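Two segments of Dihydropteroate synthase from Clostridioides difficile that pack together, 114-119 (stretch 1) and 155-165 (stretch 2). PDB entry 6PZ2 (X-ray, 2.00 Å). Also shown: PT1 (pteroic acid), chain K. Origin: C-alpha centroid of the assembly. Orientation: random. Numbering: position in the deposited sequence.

Stretch 1, residues 114-119: VWGLRK
Stretch 2 155-165: DFFKVSIEMAM

A tight loop packs against a helix mainly through an arginine, which stacks on a phenylalanine and hydrogen-bonds to the helix, with a serine hydroxyl that bonds both a loop carbonyl and the arginine and a small apolar patch completing the contact. The area buried is modest, 391 Å² summed over both sides, and Arg118 contributes the largest share.

Stretch 2 is helical throughout, phi/psi near -60/-45, and runs on beyond both ends. Stretch 1 has no regular helix or strand; its centre is a type I' turn from Trp115 to Arg118, closed by Arg118 N to Trp115 O at 3.0 Å. The two central residues take left-handed angles, Gly116 at 60/41 and Leu117 at 78/8, while Trp115 (-117/6) and Arg118 (-96/-14) flank them. The register is set by Leu117 and Ser160, whose CA atoms lie 6.3 Å apart.

Gly116 suits this place for two reasons. Its positive phi by itself favours glycine, and an ideal CB on Gly116 would point toward the helix and sit 2.9 Å from Phe156 CE2, a clash. Without one, the loop backbone can lie close to the helix, and Ser160 (chi1 m), whose CA-to-CB bond points toward the loop, donates from Ser160 OG to Gly116 O at 2.8 Å.

The same hydroxyl is also an acceptor. Arg118 NE donates to Ser160 OG at 2.8 Å with an N-H...O angle of 142°, and Arg118 NH2 makes a weak bond to Ser160 OG at 3.2 Å. Ser160 OG lies at the guanidinium edge, near its plane, where the N-H groups can reach it. Arg118 NH2 also donates to Phe156 O at 3.0 Å, N-H...O angle 133°; Phe156 O still accepts the helical bond from Ser160 N, at 3.0 Å, so the arginine adds a second donor without breaking the helix.

Arg118 leaves its backbone sideways, yet its end comes nearer the helix, through chi1 m, chi2 m, chi3 t and chi4 72°. The Arg118 guanidinium then lies flat on the Phe156 ring, centres 4.0 Å apart and planes at 18°. Arg118 CZ is 4.0 Å from the Phe156 ring centroid and 21° off the normal, a cation-pi arrangement. Val159 CG1 covers the opposite guanidinium face, and Val159 CB comes within 3.4 Å of Arg118 NH2. Phe156, with chi1 t and chi2 106°, thus offers one face to the arginine, while Trp115 O approaches its edge, 3.8 Å from Phe156 CZ.

The CA-to-CB bond of Leu117 (chi1 m, chi2 t) points toward the helix. Leu117 CD1 packs 3.9 Å from Ala164 CB and lies 3.5 Å from Ser160 O, while Leu117 CB is 4.2 Å from Met163 CE. The CA-to-CB bond of Met163 (m, t, p) points toward the loop, and Met163 CE lies 3.3 Å from Leu117 O. The rule is economical: glycine gives access, serine relays, and arginine combines directional bonds with flat packing.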

# COMPACT_ATOMS: atom_id res chain seq x y z
N VAL A 114 12.44 -9.40 20.96
CA VAL A 114 13.23 -8.75 19.91
C VAL A 114 14.69 -9.23 19.92
O VAL A 114 15.48 -8.67 19.15
CB VAL A 114 13.20 -7.22 19.99
CG1 VAL A 114 11.78 -6.67 19.85
CG2 VAL A 114 13.88 -6.69 21.24
N TRP A 115 15.04 -10.20 20.75
CA TRP A 115 16.34 -10.89 20.62
C TRP A 115 16.17 -12.37 20.29
O TRP A 115 17.13 -13.11 20.22
CB TRP A 115 17.16 -10.67 21.89
CG TRP A 115 17.89 -9.37 21.82
CD1 TRP A 115 17.60 -8.20 22.46
CD2 TRP A 115 19.03 -9.12 21.00
NE1 TRP A 115 18.50 -7.23 22.09
CE2 TRP A 115 19.38 -7.76 21.19
CE3 TRP A 115 19.77 -9.91 20.11
CZ2 TRP A 115 20.45 -7.18 20.52
CZ3 TRP A 115 20.85 -9.33 19.48
CH2 TRP A 115 21.18 -7.99 19.69
N GLY A 116 14.94 -12.81 20.05
CA GLY A 116 14.75 -14.13 19.47
C GLY A 116 15.33 -15.24 20.33
O GLY A 116 15.90 -16.20 19.82
N LEU A 117 15.11 -15.07 21.63
CA LEU A 117 15.41 -15.98 22.70
C LEU A 117 16.91 -15.92 23.01
O LEU A 117 17.34 -16.73 23.78
CB LEU A 117 15.02 -17.42 22.37
CG LEU A 117 13.60 -17.64 21.90
CD1 LEU A 117 13.38 -19.10 21.58
CD2 LEU A 117 12.59 -17.18 22.94
N ARG A 118 17.68 -15.00 22.46
CA ARG A 118 19.14 -15.06 22.66
C ARG A 118 19.61 -14.17 23.81
O ARG A 118 20.78 -14.23 24.13
CB ARG A 118 19.90 -14.56 21.43
CG ARG A 118 19.63 -15.31 20.14
CD ARG A 118 19.64 -16.82 20.23
NE ARG A 118 19.40 -17.48 18.95
CZ ARG A 118 20.29 -17.50 17.96
NH1 ARG A 118 21.54 -17.10 18.19
NH2 ARG A 118 19.93 -17.89 16.75
N LYS A 119 18.83 -13.25 24.35
CA LYS A 119 19.40 -12.34 25.31
C LYS A 119 19.21 -12.90 26.71
O LYS A 119 19.96 -12.57 27.57
CB LYS A 119 18.81 -10.93 25.25
CG LYS A 119 19.83 -9.80 25.39
CD LYS A 119 21.16 -10.15 24.75
CE LYS A 119 21.80 -9.09 23.88
NZ LYS A 119 22.76 -9.69 22.93
N ASP A 155 19.24 -19.08 9.26
CA ASP A 155 20.10 -19.86 10.16
C ASP A 155 19.78 -19.51 11.62
O ASP A 155 19.65 -20.39 12.50
CB ASP A 155 21.59 -19.57 9.90
CG ASP A 155 22.16 -20.21 8.64
OD1 ASP A 155 21.50 -21.11 8.09
OD2 ASP A 155 23.26 -19.80 8.20
N PHE A 156 19.65 -18.20 11.87
CA PHE A 156 19.34 -17.67 13.18
C PHE A 156 17.99 -18.22 13.65
O PHE A 156 17.89 -18.69 14.77
CB PHE A 156 19.33 -16.15 13.13
CG PHE A 156 18.92 -15.45 14.39
CD1 PHE A 156 19.87 -14.82 15.18
CD2 PHE A 156 17.58 -15.39 14.76
CE1 PHE A 156 19.49 -14.17 16.34
CE2 PHE A 156 17.20 -14.75 15.93
CZ PHE A 156 18.15 -14.14 16.72
N PHE A 157 17.00 -18.23 12.77
CA PHE A 157 15.71 -18.77 13.17
C PHE A 157 15.81 -20.25 13.53
O PHE A 157 15.12 -20.71 14.42
CB PHE A 157 14.65 -18.59 12.08
CG PHE A 157 14.20 -17.17 11.88
CD1 PHE A 157 13.81 -16.73 10.62
CD2 PHE A 157 14.12 -16.29 12.94
CE1 PHE A 157 13.36 -15.44 10.42
CE2 PHE A 157 13.66 -15.00 12.75
CZ PHE A 157 13.29 -14.57 11.49
N LYS A 158 16.64 -20.99 12.80
CA LYS A 158 16.75 -22.42 13.01
C LYS A 158 17.30 -22.69 14.41
O LYS A 158 16.81 -23.55 15.13
CB LYS A 158 17.71 -23.08 12.02
CG LYS A 158 17.04 -24.05 11.05
CD LYS A 158 15.89 -23.46 10.26
CE LYS A 158 15.50 -24.33 9.09
NZ LYS A 158 16.55 -24.29 8.04
N VAL A 159 18.33 -21.96 14.77
CA VAL A 159 18.90 -22.11 16.10
C VAL A 159 17.89 -21.72 17.19
O VAL A 159 17.77 -22.43 18.19
CB VAL A 159 20.18 -21.25 16.21
CG1 VAL A 159 20.64 -21.15 17.65
CG2 VAL A 159 21.28 -21.78 15.29
N SER A 160 17.23 -20.58 17.06
CA SER A 160 16.24 -20.12 18.05
C SER A 160 15.08 -21.12 18.12
O SER A 160 14.57 -21.37 19.20
CB SER A 160 15.76 -18.71 17.75
OG SER A 160 16.86 -17.80 17.78
N ILE A 161 14.70 -21.70 17.00
CA ILE A 161 13.57 -22.64 17.01
C ILE A 161 14.00 -23.90 17.77
O ILE A 161 13.21 -24.50 18.51
CB ILE A 161 13.10 -22.98 15.58
CG1 ILE A 161 12.48 -21.76 14.89
CG2 ILE A 161 12.14 -24.18 15.57
CD1 ILE A 161 12.27 -21.96 13.40
N GLU A 162 15.25 -24.31 17.60
CA GLU A 162 15.74 -25.50 18.31
C GLU A 162 15.83 -25.23 19.82
O GLU A 162 15.44 -26.11 20.60
CB GLU A 162 17.06 -25.99 17.71
CG GLU A 162 16.81 -26.97 16.57
CD GLU A 162 17.99 -27.29 15.67
OE1 GLU A 162 19.15 -27.05 16.09
OE2 GLU A 162 17.75 -27.77 14.53
N MET A 163 16.30 -24.05 20.22
CA MET A 163 16.25 -23.63 21.63
C MET A 163 14.81 -23.74 22.14
O MET A 163 14.53 -24.39 23.15
CB MET A 163 16.74 -22.20 21.82
CG MET A 163 18.21 -22.06 21.53
SD MET A 163 18.70 -20.31 21.32
CE MET A 163 18.48 -19.69 22.99
N ALA A 164 13.88 -23.17 21.40
CA ALA A 164 12.50 -23.26 21.86
C ALA A 164 12.08 -24.72 22.01
O ALA A 164 11.46 -25.14 22.99
CB ALA A 164 11.59 -22.51 20.91
N MET A 165 12.42 -25.53 21.04
CA MET A 165 11.93 -26.92 21.11
C MET A 165 12.60 -27.73 22.24
O MET A 165 11.95 -28.58 22.85
CB MET A 165 12.20 -27.64 19.80
CG MET A 165 10.94 -28.26 19.30
SD MET A 165 10.46 -27.31 17.89
CE MET A 165 11.81 -27.79 16.80
C2 PT1 K . 9.51 -5.33 15.18
C3 PT1 K . 9.65 -4.42 16.31
C5 PT1 K . 9.22 -4.99 17.59
N6 PT1 K . 10.10 -3.14 16.23
C7 PT1 K . 8.71 -7.04 16.56
N9 PT1 K . 8.80 -6.25 17.64
C10 PT1 K . 10.20 -2.40 17.35
N11 PT1 K . 8.25 -8.30 16.66
C12 PT1 K . 9.83 -2.95 18.59
C21 PT1 K . 14.40 2.65 13.17
O22 PT1 K . 15.28 2.26 12.39
O1 PT1 K . 9.85 -4.96 13.94
N4 PT1 K . 9.08 -6.60 15.35
N8 PT1 K . 9.32 -4.20 18.68
C13 PT1 K . 10.74 -0.99 17.25
N14 PT1 K . 12.10 -1.07 16.74
C15 PT1 K . 12.64 -0.12 15.94
C16 PT1 K . 12.06 1.14 15.76
C17 PT1 K . 13.78 -0.45 15.21
C18 PT1 K . 12.65 2.05 14.89
C19 PT1 K . 14.37 0.45 14.34
C20 PT1 K . 13.80 1.70 14.17
O23 PT1 K . 13.97 3.80 13.09